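Local coordinates for protein ABC-type amino acid transport system, permease component (Caldanaerobacter subterraneus subsp. tengcongensis MB4, PDB 4YMU) that probably forms the transmembrane part of an ABC-type amino acid importer and binds arginine in a pocket among its helices, at residues V34-F39 with A94-S99; A101-I106 with G150-V155. All blocks are in the same frame, centred on the assembly; numbering follows the deposited sequence.

Interaction 1 and interaction 2 lie side by side in the helical membrane domain, their centres about 9 Å apart, and they share helix 87-112. Residues 94-99 of that helix lean on helix 12-44, and residues 101-106, just after them, face helix 129-160, so interaction 1 closes along the chain before interaction 2 opens. The two meet directly, through packing of Val103 CG1 on Gly37 CA at 3.9 Å and through residues of the arginine pocket. Both also touch the same arginine. Helix 87-112 is therefore a shared wall, with packing toward helix 12-44 on one flank and pocket-lining polar groups on another.

Interaction 1. Residues V34-F39 with A94-S99; sequences VLMGLF and ALAINS. With ARG (arginine), chain I.
Met36 and Ile97 bring their helices closest within these segments, with the CA of Met36 7.7 Å from the CA of Ile97. This is helix-to-helix packing inside the transmembrane bundle of a HisMQ-type permease, joining helix 12-44 to helix 87-112. No hydrogen bond crosses the contact; it is made by one flexible side chain against two small or branched ones. Met36 leaves its backbone toward residues 94-99. Its CG lies anti to the carbonyl carbon and the chain runs on extended, then bends at the thioether (chi3 78°), which brings the methyl near Ile97. The sulfur sits beside Ala96, with Met36 SD 4.4 Å from Ala96 CB, and Met36 CE reaches Ile97 CG1 at 4.2 Å. These are loose van der Waals distances, and Tyr58 of helix 49-63 touches both Met36 and Ile97. Ala96 also meets Ile32, one turn earlier on helix 12-44.

Asn98, the residue after Ile97, projects from another side of helix 87-112 and serves the bound arginine. With CG anti to the backbone N (chi1 -176°), its amide extends from the helix among Ile62, Leu67 and Gln70. Asn98 OD1 accepts two hydrogen bonds from the bound arginine, 2.8 Å from its NE and 3.0 Å from its NH1. An alanine here removes that acceptor, and would probably leave both donors without this partner and the guanidinium group less firmly oriented. The backbone of the following residue also borders the ligand: Ser99 CA lies 3.8 Å from the arginine NH1.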
ATOM      1  N   VAL C  34     -19.982  11.856  13.737  1.00105.24           N
ATOM      2  CA  VAL C  34     -19.232  10.676  14.134  1.00106.21           C
ATOM      3  C   VAL C  34     -20.161   9.661  14.791  1.00113.86           C
ATOM      4  O   VAL C  34     -20.195   8.496  14.391  1.00114.54           O
ATOM      5  CB  VAL C  34     -18.093  11.036  15.107  1.00 98.66           C
ATOM      6  CG1 VAL C  34     -17.632   9.810  15.880  1.00 98.86           C
ATOM      7  CG2 VAL C  34     -16.934  11.664  14.348  1.00 89.64           C
ATOM      8  N   LEU C  35     -20.917  10.112  15.791  1.00115.67           N
ATOM      9  CA  LEU C  35     -21.858   9.243  16.497  1.00107.30           C
ATOM     10  C   LEU C  35     -22.864   8.669  15.520  1.00101.21           C
ATOM     11  O   LEU C  35     -23.162   7.478  15.537  1.00106.82           O
ATOM     12  CB  LEU C  35     -22.599  10.005  17.589  1.00103.87           C
ATOM     13  CG  LEU C  35     -22.009   9.957  18.997  1.00103.00           C
ATOM     14  CD1 LEU C  35     -20.589  10.504  19.002  1.00106.35           C
ATOM     15  CD2 LEU C  35     -22.890  10.713  19.965  1.00105.39           C
ATOM     16  N   MET C  36     -23.377   9.525  14.654  1.00 92.25           N
ATOM     17  CA  MET C  36     -24.275   9.062  13.621  1.00 97.92           C
ATOM     18  C   MET C  36     -23.527   8.093  12.714  1.00 92.94           C
ATOM     19  O   MET C  36     -24.027   7.013  12.410  1.00 91.71           O
ATOM     20  CB  MET C  36     -24.780  10.246  12.802  1.00103.81           C
ATOM     21  CG  MET C  36     -25.658  11.208  13.577  1.00108.72           C
ATOM     22  SD  MET C  36     -26.263  12.511  12.492  1.00110.40           S
ATOM     23  CE  MET C  36     -27.575  11.607  11.671  1.00 85.64           C
ATOM     24  N   GLY C  37     -22.316   8.479  12.315  1.00 93.22           N
ATOM     25  CA  GLY C  37     -21.513   7.693  11.386  1.00100.69           C
ATOM     26  C   GLY C  37     -21.232   6.284  11.881  1.00 97.62           C
ATOM     27  O   GLY C  37     -21.364   5.321  11.120  1.00 92.48           O
ATOM     28  N   LEU C  38     -20.867   6.177  13.160  1.00 99.15           N
ATOM     29  CA  LEU C  38     -20.658   4.896  13.835  1.00 97.29           C
ATOM     30  C   LEU C  38     -21.901   4.021  13.745  1.00 97.63           C
ATOM     31  O   LEU C  38     -21.833   2.827  13.452  1.00 93.76           O
ATOM     32  CB  LEU C  38     -20.325   5.140  15.311  1.00 89.71           C
ATOM     33  CG  LEU C  38     -20.288   3.917  16.233  1.00 87.21           C
ATOM     34  CD1 LEU C  38     -19.321   2.850  15.720  1.00 84.64           C
ATOM     35  CD2 LEU C  38     -19.924   4.342  17.652  1.00 82.62           C
ATOM     36  N   PHE C  39     -23.042   4.645  13.995  1.00 97.65           N
ATOM     37  CA  PHE C  39     -24.319   3.970  14.010  1.00102.05           C
ATOM     38  C   PHE C  39     -24.628   3.457  12.615  1.00102.27           C
ATOM     39  O   PHE C  39     -25.115   2.339  12.442  1.00103.79           O
ATOM     40  CB  PHE C  39     -25.381   4.967  14.465  1.00108.14           C
ATOM     41  CG  PHE C  39     -26.548   4.340  15.154  1.00118.18           C
ATOM     42  CD1 PHE C  39     -26.439   3.912  16.472  1.00125.41           C
ATOM     43  CD2 PHE C  39     -27.768   4.211  14.503  1.00117.44           C
ATOM     44  CE1 PHE C  39     -27.529   3.340  17.124  1.00130.39           C
ATOM     45  CE2 PHE C  39     -28.862   3.645  15.147  1.00116.26           C
ATOM     46  CZ  PHE C  39     -28.744   3.208  16.458  1.00124.18           C
ATOM     47  N   ALA C  94     -27.134  19.581   8.470  1.00 85.48           N
ATOM     48  CA  ALA C  94     -26.684  19.234   7.140  1.00 86.01           C
ATOM     49  C   ALA C  94     -25.256  18.689   7.199  1.00 96.93           C
ATOM     50  O   ALA C  94     -24.967  17.610   6.673  1.00101.62           O
ATOM     51  CB  ALA C  94     -26.779  20.437   6.224  1.00 81.98           C
ATOM     52  N   LEU C  95     -24.378  19.446   7.853  1.00 95.15           N
ATOM     53  CA  LEU C  95     -22.983  19.078   8.018  1.00 95.58           C
ATOM     54  C   LEU C  95     -22.833  17.754   8.777  1.00100.84           C
ATOM     55  O   LEU C  95     -22.052  16.901   8.375  1.00 89.99           O
ATOM     56  CB  LEU C  95     -22.232  20.182   8.755  1.00 88.04           C
ATOM     57  CG  LEU C  95     -22.024  21.490   8.013  1.00 87.10           C
ATOM     58  CD1 LEU C  95     -21.107  22.382   8.814  1.00 86.28           C
ATOM     59  CD2 LEU C  95     -21.431  21.223   6.649  1.00 87.97           C
ATOM     60  N   ALA C  96     -23.581  17.584   9.864  1.00 98.66           N
ATOM     61  CA  ALA C  96     -23.525  16.346  10.629  1.00 96.38           C
ATOM     62  C   ALA C  96     -23.973  15.147   9.800  1.00 99.62           C
ATOM     63  O   ALA C  96     -23.446  14.050   9.961  1.00103.34           O
ATOM     64  CB  ALA C  96     -24.333  16.444  11.909  1.00 91.13           C
ATOM     65  N   ILE C  97     -24.964  15.340   8.937  1.00 94.93           N
ATOM     66  CA  ILE C  97     -25.430  14.236   8.096  1.00 87.89           C
ATOM     67  C   ILE C  97     -24.367  13.874   7.048  1.00 86.54           C
ATOM     68  O   ILE C  97     -23.958  12.694   6.914  1.00102.03           O
ATOM     69  CB  ILE C  97     -26.799  14.561   7.451  1.00 78.53           C
ATOM     70  CG1 ILE C  97     -27.941  14.298   8.444  1.00 73.05           C
ATOM     71  CG2 ILE C  97     -27.024  13.767   6.189  1.00 62.99           C
ATOM     72  CD1 ILE C  97     -29.228  15.084   8.109  1.00 72.18           C
ATOM     73  N   ASN C  98     -23.908  14.892   6.322  1.00 77.03           N
ATOM     74  CA  ASN C  98     -22.861  14.712   5.316  1.00 87.67           C
ATOM     75  C   ASN C  98     -21.650  13.964   5.920  1.00 83.85           C
ATOM     76  O   ASN C  98     -21.210  12.890   5.434  1.00 82.01           O
ATOM     77  CB  ASN C  98     -22.470  16.093   4.778  1.00 79.07           C
ATOM     78  CG  ASN C  98     -21.459  16.031   3.647  1.00 86.07           C
ATOM     79  OD1 ASN C  98     -20.277  16.312   3.847  1.00 87.36           O
ATOM     80  ND2 ASN C  98     -21.915  15.670   2.452  1.00 90.59           N
ATOM     81  N   SER C  99     -21.174  14.514   7.032  1.00 81.71           N
ATOM     82  CA  SER C  99     -20.076  13.948   7.772  1.00 88.00           C
ATOM     83  C   SER C  99     -20.409  12.542   8.225  1.00 92.82           C
ATOM     84  O   SER C  99     -19.525  11.712   8.298  1.00 84.56           O
ATOM     85  CB  SER C  99     -19.716  14.806   8.983  1.00 89.85           C
ATOM     86  OG  SER C  99     -18.580  14.266   9.647  1.00 91.44           O
TER
HETATM   87  N   ARG I 301     -17.746  19.682  -1.095  1.00 88.03           N
HETATM   88  CA  ARG I 301     -17.930  18.296  -1.531  1.00 95.72           C
HETATM   89  C   ARG I 301     -19.398  17.918  -1.627  1.00102.06           C
HETATM   90  O   ARG I 301     -19.733  16.839  -2.133  1.00106.72           O
HETATM   91  CB  ARG I 301     -17.247  17.323  -0.575  1.00 81.86           C
HETATM   92  CG  ARG I 301     -17.900  17.196   0.776  1.00 79.94           C
HETATM   93  CD  ARG I 301     -17.008  16.380   1.697  1.00 85.36           C
HETATM   94  NE  ARG I 301     -17.664  16.034   2.950  1.00 93.17           N
HETATM   95  CZ  ARG I 301     -17.042  15.510   3.998  1.00 99.30           C
HETATM   96  NH1 ARG I 301     -17.724  15.226   5.100  1.00 96.24           N
HETATM   97  NH2 ARG I 301     -15.735  15.278   3.946  1.00104.76           N
HETATM   98  OXT ARG I 301     -20.264  18.669  -1.178  1.00 91.11           O

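Interaction 2. Residues A101-I106 with G150-V155; sequences AYVAEI and GNEFIV. With ARG (arginine), chain I.
Glu152 OE2 is gripped by two groups: NH1 of the bound arginine, 2.8 Å away, and the hydroxyl of Ser99. The other carboxylate oxygen, Glu152 OE1, accepts NH2 of the ligand at 3.0 Å, so the carboxylate meets the guanidinium end-on through a pair of hydrogen bonds.

Segments 101-106 and 150-155, on helices 87-112 and 129-160, run nearly antiparallel (157°), their axes 11.1 Å apart at closest approach, and Glu152 makes the side-chain contacts between these well-separated backbones. Its chain starts anti to the backbone N and bends at chi2 (75°), swinging the carboxylate toward the pocket. The aliphatic part crosses Val103 at about a right angle, with Glu152 CG 4.1 Å from Val103 CG2. Ile106 CD1 supports the base of the same side chain, 4.3 Å from Glu152 CB.

Tyr102 lines the pocket from helix 87-112. One face of its ring lies under the ligand, whose NE sits 3.3 Å above the ring plane and toward the rim; the guanidinium is tilted only about 25° from that plane. Val155 CG1 touches NH2 from the other helix. Glu159 of this chain, and Glu159 and Lys158 of the second subunit, also hydrogen-bond to this arginine. A buried carboxylate meeting two guanidinium nitrogens, beside an aromatic face, is consistent with a pocket suited to a cationic side chain.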
ATOM      1  N   ALA C 101     -22.094  10.263   6.698  1.00 92.38           N
ATOM      2  CA  ALA C 101     -21.807   9.342   5.606  1.00 88.41           C
ATOM      3  C   ALA C 101     -20.290   9.114   5.451  1.00105.85           C
ATOM      4  O   ALA C 101     -19.791   7.949   5.429  1.00116.09           O
ATOM      5  CB  ALA C 101     -22.408   9.839   4.317  1.00 71.44           C
ATOM      6  N   TYR C 102     -19.548  10.217   5.346  1.00104.13           N
ATOM      7  CA  TYR C 102     -18.103  10.068   5.133  1.00 90.97           C
ATOM      8  C   TYR C 102     -17.419   9.309   6.284  1.00 90.82           C
ATOM      9  O   TYR C 102     -16.515   8.500   6.057  1.00 94.91           O
ATOM     10  CB  TYR C 102     -17.442  11.420   4.858  1.00 77.86           C
ATOM     11  CG  TYR C 102     -17.814  11.981   3.500  1.00 80.55           C
ATOM     12  CD1 TYR C 102     -17.055  11.688   2.372  1.00 69.28           C
ATOM     13  CD2 TYR C 102     -18.939  12.795   3.342  1.00 74.11           C
ATOM     14  CE1 TYR C 102     -17.396  12.198   1.124  1.00 81.63           C
ATOM     15  CE2 TYR C 102     -19.290  13.312   2.101  1.00 72.48           C
ATOM     16  CZ  TYR C 102     -18.520  13.015   0.993  1.00 86.61           C
ATOM     17  OH  TYR C 102     -18.864  13.523  -0.248  1.00 82.11           O
ATOM     18  N   VAL C 103     -17.880   9.552   7.508  1.00 85.15           N
ATOM     19  CA  VAL C 103     -17.358   8.885   8.696  1.00 93.44           C
ATOM     20  C   VAL C 103     -17.668   7.386   8.711  1.00 99.64           C
ATOM     21  O   VAL C 103     -16.813   6.566   9.078  1.00100.38           O
ATOM     22  CB  VAL C 103     -17.839   9.569   9.982  1.00 90.74           C
ATOM     23  CG1 VAL C 103     -17.704   8.641  11.193  1.00 91.50           C
ATOM     24  CG2 VAL C 103     -17.062  10.860  10.193  1.00 89.85           C
ATOM     25  N   ALA C 104     -18.882   7.032   8.302  1.00 96.52           N
ATOM     26  CA  ALA C 104     -19.242   5.629   8.148  1.00 95.07           C
ATOM     27  C   ALA C 104     -18.235   4.917   7.227  1.00100.29           C
ATOM     28  O   ALA C 104     -17.717   3.818   7.554  1.00101.14           O
ATOM     29  CB  ALA C 104     -20.655   5.508   7.592  1.00 82.71           C
ATOM     30  N   GLU C 105     -17.939   5.548   6.087  1.00 96.63           N
ATOM     31  CA  GLU C 105     -16.941   4.953   5.196  1.00100.17           C
ATOM     32  C   GLU C 105     -15.572   4.843   5.845  1.00 97.82           C
ATOM     33  O   GLU C 105     -14.889   3.818   5.713  1.00104.38           O
ATOM     34  CB  GLU C 105     -16.811   5.718   3.885  1.00105.86           C
ATOM     35  CG  GLU C 105     -17.396   4.961   2.736  1.00114.40           C
ATOM     36  CD  GLU C 105     -17.017   3.499   2.783  1.00117.69           C
ATOM     37  OE1 GLU C 105     -15.847   3.162   2.447  1.00115.11           O
ATOM     38  OE2 GLU C 105     -17.897   2.695   3.190  1.00115.59           O
ATOM     39  N   ILE C 106     -15.185   5.892   6.563  1.00 87.00           N
ATOM     40  CA  ILE C 106     -13.905   5.896   7.243  1.00 82.94           C
ATOM     41  C   ILE C 106     -13.779   4.696   8.190  1.00 89.34           C
ATOM     42  O   ILE C 106     -12.747   4.014   8.219  1.00 86.14           O
ATOM     43  CB  ILE C 106     -13.677   7.210   8.001  1.00 76.61           C
ATOM     44  CG1 ILE C 106     -13.015   8.232   7.085  1.00 67.96           C
ATOM     45  CG2 ILE C 106     -12.799   7.002   9.224  1.00 78.51           C
ATOM     46  CD1 ILE C 106     -13.115   9.648   7.617  1.00 79.88           C
ATOM     47  N   GLY C 150      -9.610  12.859  12.457  1.00 99.49           N
ATOM     48  CA  GLY C 150      -8.930  14.130  12.634  1.00 98.04           C
ATOM     49  C   GLY C 150      -8.843  14.881  11.322  1.00 97.97           C
ATOM     50  O   GLY C 150      -8.946  16.104  11.277  1.00101.59           O
ATOM     51  N   ASN C 151      -8.657  14.130  10.246  1.00 91.29           N
ATOM     52  CA  ASN C 151      -8.591  14.701   8.917  1.00 86.74           C
ATOM     53  C   ASN C 151      -9.962  15.130   8.410  1.00 95.41           C
ATOM     54  O   ASN C 151     -10.079  16.067   7.623  1.00 94.39           O
ATOM     55  CB  ASN C 151      -7.986  13.682   7.971  1.00 87.98           C
ATOM     56  CG  ASN C 151      -8.097  14.088   6.527  1.00 89.07           C
ATOM     57  OD1 ASN C 151      -8.974  13.611   5.811  1.00 92.17           O
ATOM     58  ND2 ASN C 151      -7.199  14.958   6.082  1.00 90.04           N
ATOM     59  N   GLU C 152     -11.001  14.427   8.847  1.00 99.87           N
ATOM     60  CA  GLU C 152     -12.355  14.761   8.451  1.00 95.66           C
ATOM     61  C   GLU C 152     -12.706  16.144   8.978  1.00 97.96           C
ATOM     62  O   GLU C 152     -13.192  16.991   8.236  1.00 86.52           O
ATOM     63  CB  GLU C 152     -13.336  13.694   8.943  1.00 95.61           C
ATOM     64  CG  GLU C 152     -14.806  14.117   8.979  1.00101.73           C
ATOM     65  CD  GLU C 152     -15.476  14.185   7.606  1.00106.09           C
ATOM     66  OE1 GLU C 152     -14.781  14.149   6.563  1.00 97.98           O
ATOM     67  OE2 GLU C 152     -16.727  14.261   7.580  1.00111.08           O
ATOM     68  N   PHE C 153     -12.410  16.362  10.256  1.00101.89           N
ATOM     69  CA  PHE C 153     -12.610  17.640  10.915  1.00 99.31           C
ATOM     70  C   PHE C 153     -11.952  18.773  10.140  1.00 98.83           C
ATOM     71  O   PHE C 153     -12.573  19.798   9.893  1.00101.58           O
ATOM     72  CB  PHE C 153     -12.026  17.581  12.326  1.00 99.71           C
ATOM     73  CG  PHE C 153     -12.069  18.891  13.065  1.00103.28           C
ATOM     74  CD1 PHE C 153     -11.011  19.788  12.981  1.00102.33           C
ATOM     75  CD2 PHE C 153     -13.171  19.230  13.838  1.00102.28           C
ATOM     76  CE1 PHE C 153     -11.048  20.996  13.662  1.00103.45           C
ATOM     77  CE2 PHE C 153     -13.214  20.429  14.525  1.00100.12           C
ATOM     78  CZ  PHE C 153     -12.149  21.316  14.435  1.00102.28           C
ATOM     79  N   ILE C 154     -10.692  18.592   9.761  1.00 96.85           N
ATOM     80  CA  ILE C 154      -9.976  19.646   9.049  1.00 94.06           C
ATOM     81  C   ILE C 154     -10.698  19.996   7.752  1.00 92.91           C
ATOM     82  O   ILE C 154     -10.859  21.171   7.422  1.00 97.29           O
ATOM     83  CB  ILE C 154      -8.511  19.246   8.749  1.00 88.75           C
ATOM     84  CG1 ILE C 154      -7.716  19.095  10.052  1.00 91.75           C
ATOM     85  CG2 ILE C 154      -7.843  20.257   7.822  1.00 70.60           C
ATOM     86  CD1 ILE C 154      -6.272  18.704   9.843  1.00 86.49           C
ATOM     87  N   VAL C 155     -11.164  18.973   7.044  1.00 83.18           N
ATOM     88  CA  VAL C 155     -11.873  19.166   5.786  1.00 87.57           C
ATOM     89  C   VAL C 155     -13.203  19.898   6.025  1.00 99.46           C
ATOM     90  O   VAL C 155     -13.598  20.780   5.247  1.00100.20           O
ATOM     91  CB  VAL C 155     -12.152  17.819   5.107  1.00 75.75           C
ATOM     92  CG1 VAL C 155     -13.082  17.996   3.921  1.00 80.82           C
ATOM     93  CG2 VAL C 155     -10.854  17.194   4.655  1.00 82.55           C
TER
HETATM   94  N   ARG I 301     -17.746  19.682  -1.095  1.00 88.03           N
HETATM   95  CA  ARG I 301     -17.930  18.296  -1.531  1.00 95.72           C
HETATM   96  C   ARG I 301     -19.398  17.918  -1.627  1.00102.06           C
HETATM   97  O   ARG I 301     -19.733  16.839  -2.133  1.00106.72           O
HETATM   98  CB  ARG I 301     -17.247  17.323  -0.575  1.00 81.86           C
HETATM   99  CG  ARG I 301     -17.900  17.196   0.776  1.00 79.94           C
HETATM  100  CD  ARG I 301     -17.008  16.380   1.697  1.00 85.36           C
HETATM  101  NE  ARG I 301     -17.664  16.034   2.950  1.00 93.17           N
HETATM  102  CZ  ARG I 301     -17.042  15.510   3.998  1.00 99.30           C
HETATM  103  NH1 ARG I 301     -17.724  15.226   5.100  1.00 96.24           N
HETATM  104  NH2 ARG I 301     -15.735  15.278   3.946  1.00104.76           N
HETATM  105  OXT ARG I 301     -20.264  18.669  -1.178  1.00 91.11           O